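Local coordinates for beta-2-microglobulin (Danio rerio, PDB 4M9O), which pairs with the class I major histocompatibility complex heavy chain as its light subunit, taking part in the presentation of peptide antigens to the immune system, at residues K3-F15 with T24-I37. Residues are numbered along the deposited sequence; the frame is centred on the assembly and turned at random.
Sequences KVSTPKVHVYSHF and TLICYVSSFHPPDI
Ser30 O accepts Lys8 N at 2.8 Å, nearly straight at the hydrogen (175°), and this pair opens a ladder of antiparallel bonds that ends with His14 N on Thr24 O. On the outer face Tyr12 is a main side-chain contact, laid against Ile26 and Tyr28. Its CG sits between the backbone N and carbonyl carbon (chi1 53°), a turn that lays the ring across to the neighbouring strand. There Tyr12 CE2 lies 3.5 Å from Ile26 CG2, Ile26 O lies over one ring face, and Tyr12 OH reaches Tyr28 CB at 3.5 Å. Cut back to alanine, Tyr12 would probably leave Ile26 CG2 and Tyr28 CB without the ring that now lies against them. Strands 8-13 and 23-30 are the A and B strands of an immunoglobulin C1-type sandwich, with 8-13 outermost in its sheet. Val9, Val11, Cys27 and Val29 face inward, where Val9 CG1 meets Cys27 SG at 3.9 Å and the disulfide to Cys82 ties the two sheets. Beyond the strands, Pro7 CG packs 3.9 Å from Ile37 CD1, which sits over the Phe32 ring centre. Further out, Ser5 and His33 exchange two backbone bonds, while Ser5 OG meets the imidazole edge at His33 CD2, 3.0 Å away.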
ATOM      1  N   LYS A   3      10.525 -17.389 -13.851  1.00 30.00           N
ATOM      2  CA  LYS A   3       9.180 -17.002 -14.220  1.00 29.64           C
ATOM      3  C   LYS A   3       8.372 -16.129 -13.223  1.00 28.41           C
ATOM      4  O   LYS A   3       7.836 -15.161 -13.600  1.00 29.03           O
ATOM      5  CB  LYS A   3       8.440 -18.238 -14.672  1.00 31.50           C
ATOM      6  CG  LYS A   3       7.064 -18.070 -15.072  1.00 31.49           C
ATOM      7  CD  LYS A   3       6.659 -19.069 -16.133  1.00 37.38           C
ATOM      8  CE  LYS A   3       6.267 -20.445 -15.567  1.00 40.29           C
ATOM      9  NZ  LYS A   3       6.470 -21.579 -16.549  1.00 45.50           N
ATOM     10  N   VAL A   4       8.331 -16.457 -11.960  1.00 26.80           N
ATOM     11  CA  VAL A   4       7.560 -15.729 -10.987  1.00 26.17           C
ATOM     12  C   VAL A   4       8.374 -14.978  -9.962  1.00 25.50           C
ATOM     13  O   VAL A   4       9.340 -15.474  -9.470  1.00 26.20           O
ATOM     14  CB  VAL A   4       6.581 -16.645 -10.276  1.00 25.56           C
ATOM     15  CG1 VAL A   4       6.008 -16.010  -9.093  1.00 26.71           C
ATOM     16  CG2 VAL A   4       5.535 -17.164 -11.204  1.00 26.38           C
ATOM     17  N   SER A   5       7.973 -13.756  -9.674  1.00 23.54           N
ATOM     18  CA  SER A   5       8.565 -12.957  -8.635  1.00 20.96           C
ATOM     19  C   SER A   5       7.558 -12.415  -7.668  1.00 20.25           C
ATOM     20  O   SER A   5       6.621 -11.810  -8.038  1.00 16.84           O
ATOM     21  CB  SER A   5       9.285 -11.769  -9.237  1.00 21.31           C
ATOM     22  OG  SER A   5      10.275 -12.123 -10.102  1.00 26.26           O
ATOM     23  N   THR A   6       7.809 -12.608  -6.401  1.00 30.00           N
ATOM     24  CA  THR A   6       6.948 -12.065  -5.377  1.00 30.00           C
ATOM     25  C   THR A   6       7.079 -10.504  -5.231  1.00 30.00           C
ATOM     26  O   THR A   6       8.114  -9.969  -5.362  1.00 30.00           O
ATOM     27  CB  THR A   6       7.148 -12.839  -4.053  1.00 20.00           C
ATOM     28  OG1 THR A   6       5.962 -12.847  -3.279  1.00 20.00           O
ATOM     29  CG2 THR A   6       8.230 -12.290  -3.273  1.00 20.00           C
ATOM     30  N   PRO A   7       5.987  -9.823  -4.988  1.00 18.05           N
ATOM     31  CA  PRO A   7       5.984  -8.385  -4.845  1.00 18.37           C
ATOM     32  C   PRO A   7       6.827  -7.915  -3.682  1.00 19.22           C
ATOM     33  O   PRO A   7       6.880  -8.555  -2.693  1.00 19.61           O
ATOM     34  CB  PRO A   7       4.520  -8.073  -4.616  1.00 17.18           C
ATOM     35  CG  PRO A   7       3.799  -9.297  -4.779  1.00 19.61           C
ATOM     36  CD  PRO A   7       4.705 -10.393  -4.617  1.00 19.10           C
ATOM     37  N   LYS A   8       7.495  -6.802  -3.842  1.00 19.12           N
ATOM     38  CA  LYS A   8       8.122  -6.114  -2.735  1.00 19.50           C
ATOM     39  C   LYS A   8       7.156  -5.009  -2.370  1.00 18.56           C
ATOM     40  O   LYS A   8       6.809  -4.239  -3.183  1.00 18.50           O
ATOM     41  CB  LYS A   8       9.477  -5.524  -3.108  1.00 19.91           C
ATOM     42  CG  LYS A   8      10.452  -6.484  -3.663  1.00 23.52           C
ATOM     43  CD  LYS A   8      11.659  -5.828  -4.165  1.00 30.61           C
ATOM     44  CE  LYS A   8      12.838  -6.780  -4.351  1.00 36.43           C
ATOM     45  NZ  LYS A   8      12.750  -8.122  -3.733  1.00 39.50           N
ATOM     46  N   VAL A   9       6.732  -4.977  -1.128  1.00 18.15           N
ATOM     47  CA  VAL A   9       5.735  -4.054  -0.644  1.00 17.02           C
ATOM     48  C   VAL A   9       6.209  -3.199   0.509  1.00 17.82           C
ATOM     49  O   VAL A   9       6.815  -3.686   1.423  1.00 15.57           O
ATOM     50  CB  VAL A   9       4.491  -4.798  -0.161  1.00 16.77           C
ATOM     51  CG1 VAL A   9       3.439  -3.885   0.287  1.00 17.71           C
ATOM     52  CG2 VAL A   9       3.990  -5.742  -1.170  1.00 16.68           C
ATOM     53  N   HIS A  10       5.915  -1.919   0.414  1.00 17.69           N
ATOM     54  CA  HIS A  10       6.177  -0.952   1.436  1.00 19.35           C
ATOM     55  C   HIS A  10       4.958  -0.096   1.770  1.00 18.81           C
ATOM     56  O   HIS A  10       4.339   0.424   0.915  1.00 17.92           O
ATOM     57  CB  HIS A  10       7.335  -0.070   1.027  1.00 20.49           C
ATOM     58  CG  HIS A  10       8.550  -0.817   0.594  1.00 21.79           C
ATOM     59  ND1 HIS A  10       9.543  -1.158   1.463  1.00 24.44           N
ATOM     60  CD2 HIS A  10       8.914  -1.314  -0.602  1.00 26.60           C
ATOM     61  CE1 HIS A  10      10.474  -1.824   0.827  1.00 25.66           C
ATOM     62  NE2 HIS A  10      10.126  -1.914  -0.433  1.00 28.11           N
ATOM     63  N   VAL A  11       4.644   0.014   3.042  1.00 30.00           N
ATOM     64  CA  VAL A  11       3.629   0.924   3.554  1.00 30.00           C
ATOM     65  C   VAL A  11       4.254   2.056   4.377  1.00 30.00           C
ATOM     66  O   VAL A  11       5.030   1.815   5.237  1.00 30.00           O
ATOM     67  CB  VAL A  11       2.575   0.212   4.353  1.00 20.00           C
ATOM     68  CG1 VAL A  11       1.379   1.041   4.515  1.00 20.00           C
ATOM     69  CG2 VAL A  11       2.232  -1.036   3.739  1.00 20.00           C
ATOM     70  N   TYR A  12       3.918   3.283   4.052  1.00 16.89           N
ATOM     71  CA  TYR A  12       4.525   4.444   4.610  1.00 15.42           C
ATOM     72  C   TYR A  12       3.645   5.658   4.483  1.00 15.39           C
ATOM     73  O   TYR A  12       2.826   5.727   3.638  1.00 15.32           O
ATOM     74  CB  TYR A  12       5.908   4.712   3.985  1.00 15.18           C
ATOM     75  CG  TYR A  12       5.942   4.771   2.500  1.00 13.24           C
ATOM     76  CD1 TYR A  12       6.209   3.659   1.767  1.00 10.91           C
ATOM     77  CD2 TYR A  12       5.696   5.938   1.832  1.00 12.83           C
ATOM     78  CE1 TYR A  12       6.240   3.691   0.443  1.00 11.79           C
ATOM     79  CE2 TYR A  12       5.721   5.980   0.458  1.00 12.13           C
ATOM     80  CZ  TYR A  12       5.981   4.840  -0.231  1.00 15.28           C
ATOM     81  OH  TYR A  12       6.029   4.839  -1.563  1.00 17.70           O
ATOM     82  N   SER A  13       3.866   6.624   5.343  1.00 15.42           N
ATOM     83  CA  SER A  13       3.265   7.925   5.220  1.00 17.52           C
ATOM     84  C   SER A  13       4.182   8.910   4.508  1.00 18.70           C
ATOM     85  O   SER A  13       5.358   8.784   4.546  1.00 18.61           O
ATOM     86  CB  SER A  13       2.804   8.506   6.552  1.00 16.76           C
ATOM     87  OG  SER A  13       3.837   8.625   7.456  1.00 19.82           O
ATOM     88  N   HIS A  14       3.582   9.884   3.857  1.00 20.12           N
ATOM     89  CA  HIS A  14       4.265  10.933   3.170  1.00 22.87           C
ATOM     90  C   HIS A  14       5.052  11.820   4.123  1.00 24.43           C
ATOM     91  O   HIS A  14       6.159  12.151   3.876  1.00 23.72           O
ATOM     92  CB  HIS A  14       3.306  11.752   2.339  1.00 23.54           C
ATOM     93  CG  HIS A  14       3.974  12.593   1.316  1.00 25.83           C
ATOM     94  ND1 HIS A  14       5.036  12.151   0.575  1.00 29.92           N
ATOM     95  CD2 HIS A  14       3.769  13.866   0.945  1.00 28.78           C
ATOM     96  CE1 HIS A  14       5.441  13.111  -0.220  1.00 29.08           C
ATOM     97  NE2 HIS A  14       4.682  14.160  -0.020  1.00 30.51           N
ATOM     98  N   PHE A  15       4.446  12.117   5.250  1.00 24.66           N
ATOM     99  CA  PHE A  15       4.999  12.926   6.282  1.00 25.66           C
ATOM    100  C   PHE A  15       5.104  12.142   7.548  1.00 25.12           C
ATOM    101  O   PHE A  15       4.479  11.166   7.707  1.00 24.67           O
ATOM    102  CB  PHE A  15       4.097  14.091   6.535  1.00 25.75           C
ATOM    103  CG  PHE A  15       4.108  15.061   5.476  1.00 29.53           C
ATOM    104  CD1 PHE A  15       5.248  15.625   5.106  1.00 34.58           C
ATOM    105  CD2 PHE A  15       2.970  15.387   4.808  1.00 37.70           C
ATOM    106  CE1 PHE A  15       5.270  16.516   4.134  1.00 39.47           C
ATOM    107  CE2 PHE A  15       2.995  16.271   3.830  1.00 39.78           C
ATOM    108  CZ  PHE A  15       4.140  16.850   3.499  1.00 40.86           C
ATOM    109  N   THR A  24      -0.855  11.585   4.248  1.00 18.85           N
ATOM    110  CA  THR A  24      -1.148  10.670   3.175  1.00 18.38           C
ATOM    111  C   THR A  24      -0.561   9.312   3.499  1.00 17.45           C
ATOM    112  O   THR A  24       0.578   9.209   3.851  1.00 15.14           O
ATOM    113  CB  THR A  24      -0.588  11.133   1.852  1.00 18.25           C
ATOM    114  OG1 THR A  24      -1.015  12.437   1.584  1.00 20.75           O
ATOM    115  CG2 THR A  24      -1.048  10.273   0.773  1.00 19.00           C
ATOM    116  N   LEU A  25      -1.379   8.292   3.357  1.00 17.49           N
ATOM    117  CA  LEU A  25      -0.990   6.916   3.524  1.00 17.45           C
ATOM    118  C   LEU A  25      -0.692   6.306   2.150  1.00 18.27           C
ATOM    119  O   LEU A  25      -1.447   6.456   1.242  1.00 17.75           O
ATOM    120  CB  LEU A  25      -2.018   6.114   4.327  1.00 18.79           C
ATOM    121  CG  LEU A  25      -1.682   4.660   4.693  1.00 19.23           C
ATOM    122  CD1 LEU A  25      -0.559   4.511   5.597  1.00 17.82           C
ATOM    123  CD2 LEU A  25      -2.846   3.830   5.166  1.00 23.22           C
ATOM    124  N   ILE A  26       0.445   5.666   2.029  1.00 18.58           N
ATOM    125  CA  ILE A  26       0.944   5.115   0.775  1.00 17.34           C
ATOM    126  C   ILE A  26       1.353   3.651   0.815  1.00 19.15           C
ATOM    127  O   ILE A  26       2.026   3.256   1.696  1.00 19.02           O
ATOM    128  CB  ILE A  26       2.138   5.939   0.262  1.00 16.94           C
ATOM    129  CG1 ILE A  26       1.823   7.420   0.280  1.00 17.53           C
ATOM    130  CG2 ILE A  26       2.578   5.486  -1.073  1.00 15.96           C
ATOM    131  CD1 ILE A  26       2.969   8.302   0.454  1.00 21.44           C
ATOM    132  N   CYS A  27       0.939   2.869  -0.162  1.00 18.46           N
ATOM    133  CA  CYS A  27       1.370   1.500  -0.336  1.00 19.16           C
ATOM    134  C   CYS A  27       1.990   1.347  -1.694  1.00 18.68           C
ATOM    135  O   CYS A  27       1.354   1.512  -2.652  1.00 19.29           O
ATOM    136  CB  CYS A  27       0.224   0.516  -0.212  1.00 20.13           C
ATOM    137  SG  CYS A  27       0.621  -1.232  -0.280  1.00 26.79           S
ATOM    138  N   TYR A  28       3.244   1.005  -1.735  1.00 17.66           N
ATOM    139  CA  TYR A  28       4.006   0.878  -2.952  1.00 17.11           C
ATOM    140  C   TYR A  28       4.396  -0.553  -3.189  1.00 17.11           C
ATOM    141  O   TYR A  28       4.957  -1.186  -2.349  1.00 17.23           O
ATOM    142  CB  TYR A  28       5.225   1.759  -2.904  1.00 15.94           C
ATOM    143  CG  TYR A  28       6.160   1.655  -4.065  1.00 17.81           C
ATOM    144  CD1 TYR A  28       5.888   2.272  -5.241  1.00 17.24           C
ATOM    145  CD2 TYR A  28       7.363   0.995  -3.949  1.00 17.28           C
ATOM    146  CE1 TYR A  28       6.746   2.208  -6.263  1.00 19.35           C
ATOM    147  CE2 TYR A  28       8.217   0.921  -4.974  1.00 15.12           C
ATOM    148  CZ  TYR A  28       7.907   1.535  -6.130  1.00 17.25           C
ATOM    149  OH  TYR A  28       8.709   1.498  -7.167  1.00 17.12           O
ATOM    150  N   VAL A  29       4.052  -1.043  -4.363  1.00 15.90           N
ATOM    151  CA  VAL A  29       4.270  -2.403  -4.738  1.00 15.68           C
ATOM    152  C   VAL A  29       5.105  -2.527  -6.005  1.00 16.20           C
ATOM    153  O   VAL A  29       4.871  -1.893  -6.972  1.00 13.21           O
ATOM    154  CB  VAL A  29       2.991  -3.167  -4.888  1.00 17.77           C
ATOM    155  CG1 VAL A  29       3.293  -4.561  -5.170  1.00 20.82           C
ATOM    156  CG2 VAL A  29       2.156  -3.068  -3.691  1.00 17.75           C
ATOM    157  N   SER A  30       6.110  -3.361  -5.934  1.00 15.87           N
ATOM    158  CA  SER A  30       7.097  -3.406  -6.947  1.00 17.25           C
ATOM    159  C   SER A  30       7.729  -4.757  -7.193  1.00 16.17           C
ATOM    160  O   SER A  30       7.721  -5.567  -6.369  1.00 16.17           O
ATOM    161  CB  SER A  30       8.178  -2.394  -6.583  1.00 17.70           C
ATOM    162  OG  SER A  30       9.136  -2.342  -7.562  1.00 27.05           O
ATOM    163  N   SER A  31       8.322  -4.908  -8.353  1.00 17.15           N
ATOM    164  CA  SER A  31       9.119  -6.053  -8.774  1.00 18.41           C
ATOM    165  C   SER A  31       8.463  -7.426  -8.798  1.00 18.09           C
ATOM    166  O   SER A  31       9.077  -8.376  -8.495  1.00 19.47           O
ATOM    167  CB  SER A  31      10.385  -6.131  -7.946  1.00 18.44           C
ATOM    168  OG  SER A  31      10.994  -4.907  -7.843  1.00 24.89           O
ATOM    169  N   PHE A  32       7.212  -7.484  -9.168  1.00 15.72           N
ATOM    170  CA  PHE A  32       6.456  -8.695  -9.172  1.00 14.70           C
ATOM    171  C   PHE A  32       6.290  -9.134 -10.591  1.00 13.88           C
ATOM    172  O   PHE A  32       6.275  -8.331 -11.440  1.00 15.26           O
ATOM    173  CB  PHE A  32       5.089  -8.493  -8.529  1.00 11.95           C
ATOM    174  CG  PHE A  32       4.415  -7.245  -8.966  1.00 13.90           C
ATOM    175  CD1 PHE A  32       3.571  -7.245 -10.010  1.00 12.86           C
ATOM    176  CD2 PHE A  32       4.673  -6.045  -8.350  1.00 12.17           C
ATOM    177  CE1 PHE A  32       2.979  -6.105 -10.411  1.00 10.21           C
ATOM    178  CE2 PHE A  32       4.098  -4.937  -8.774  1.00  7.74           C
ATOM    179  CZ  PHE A  32       3.250  -4.977  -9.817  1.00 12.80           C
ATOM    180  N   HIS A  33       6.220 -10.441 -10.788  1.00 12.46           N
ATOM    181  CA  HIS A  33       5.913 -11.144 -12.036  1.00 14.10           C
ATOM    182  C   HIS A  33       4.992 -12.331 -11.682  1.00 14.50           C
ATOM    183  O   HIS A  33       5.325 -13.088 -10.841  1.00 15.24           O
ATOM    184  CB  HIS A  33       7.149 -11.783 -12.634  1.00 12.73           C
ATOM    185  CG  HIS A  33       8.253 -10.862 -12.975  1.00 16.24           C
ATOM    186  ND1 HIS A  33       8.094  -9.765 -13.766  1.00 22.20           N
ATOM    187  CD2 HIS A  33       9.566 -10.943 -12.720  1.00 21.00           C
ATOM    188  CE1 HIS A  33       9.250  -9.191 -13.964  1.00 18.64           C
ATOM    189  NE2 HIS A  33      10.160  -9.876 -13.321  1.00 24.01           N
ATOM    190  N   PRO A  34       3.872 -12.530 -12.353  1.00 15.33           N
ATOM    191  CA  PRO A  34       3.365 -11.698 -13.425  1.00 15.08           C
ATOM    192  C   PRO A  34       2.744 -10.365 -12.998  1.00 17.54           C
ATOM    193  O   PRO A  34       2.440 -10.278 -11.855  1.00 17.67           O
ATOM    194  CB  PRO A  34       2.299 -12.608 -14.037  1.00 14.47           C
ATOM    195  CG  PRO A  34       1.862 -13.410 -12.974  1.00 13.18           C
ATOM    196  CD  PRO A  34       2.975 -13.661 -12.099  1.00 13.29           C
ATOM    197  N   PRO A  35       2.394  -9.540 -13.938  1.00 30.00           N
ATOM    198  CA  PRO A  35       1.891  -8.220 -13.643  1.00 30.00           C
ATOM    199  C   PRO A  35       0.442  -8.169 -13.192  1.00 30.00           C
ATOM    200  O   PRO A  35      -0.066  -7.128 -13.220  1.00 30.00           O
ATOM    201  CB  PRO A  35       2.128  -7.459 -14.939  1.00 20.00           C
ATOM    202  CG  PRO A  35       2.212  -8.457 -15.920  1.00 20.00           C
ATOM    203  CD  PRO A  35       2.857  -9.615 -15.316  1.00 20.00           C
ATOM    204  N   ASP A  36      -0.213  -9.258 -12.865  1.00 26.74           N
ATOM    205  CA  ASP A  36      -1.555  -9.188 -12.323  1.00 28.56           C
ATOM    206  C   ASP A  36      -1.496  -9.103 -10.823  1.00 26.79           C
ATOM    207  O   ASP A  36      -0.994  -9.962 -10.185  1.00 26.41           O
ATOM    208  CB  ASP A  36      -2.392 -10.388 -12.744  1.00 30.34           C
ATOM    209  CG  ASP A  36      -3.121 -10.166 -14.045  1.00 38.48           C
ATOM    210  OD1 ASP A  36      -3.507  -9.043 -14.341  1.00 44.75           O
ATOM    211  OD2 ASP A  36      -3.358 -11.117 -14.775  1.00 43.72           O
ATOM    212  N   ILE A  37      -2.023  -8.029 -10.297  1.00 25.70           N
ATOM    213  CA  ILE A  37      -1.947  -7.752  -8.905  1.00 24.25           C
ATOM    214  C   ILE A  37      -3.161  -6.956  -8.404  1.00 22.67           C
ATOM    215  O   ILE A  37      -3.798  -6.305  -9.146  1.00 21.25           O
ATOM    216  CB  ILE A  37      -0.609  -7.060  -8.578  1.00 24.03           C
ATOM    217  CG1 ILE A  37      -0.187  -7.337  -7.149  1.00 23.40           C
ATOM    218  CG2 ILE A  37      -0.669  -5.615  -8.882  1.00 24.18           C
ATOM    219  CD1 ILE A  37       1.211  -7.212  -6.905  1.00 24.04           C
TER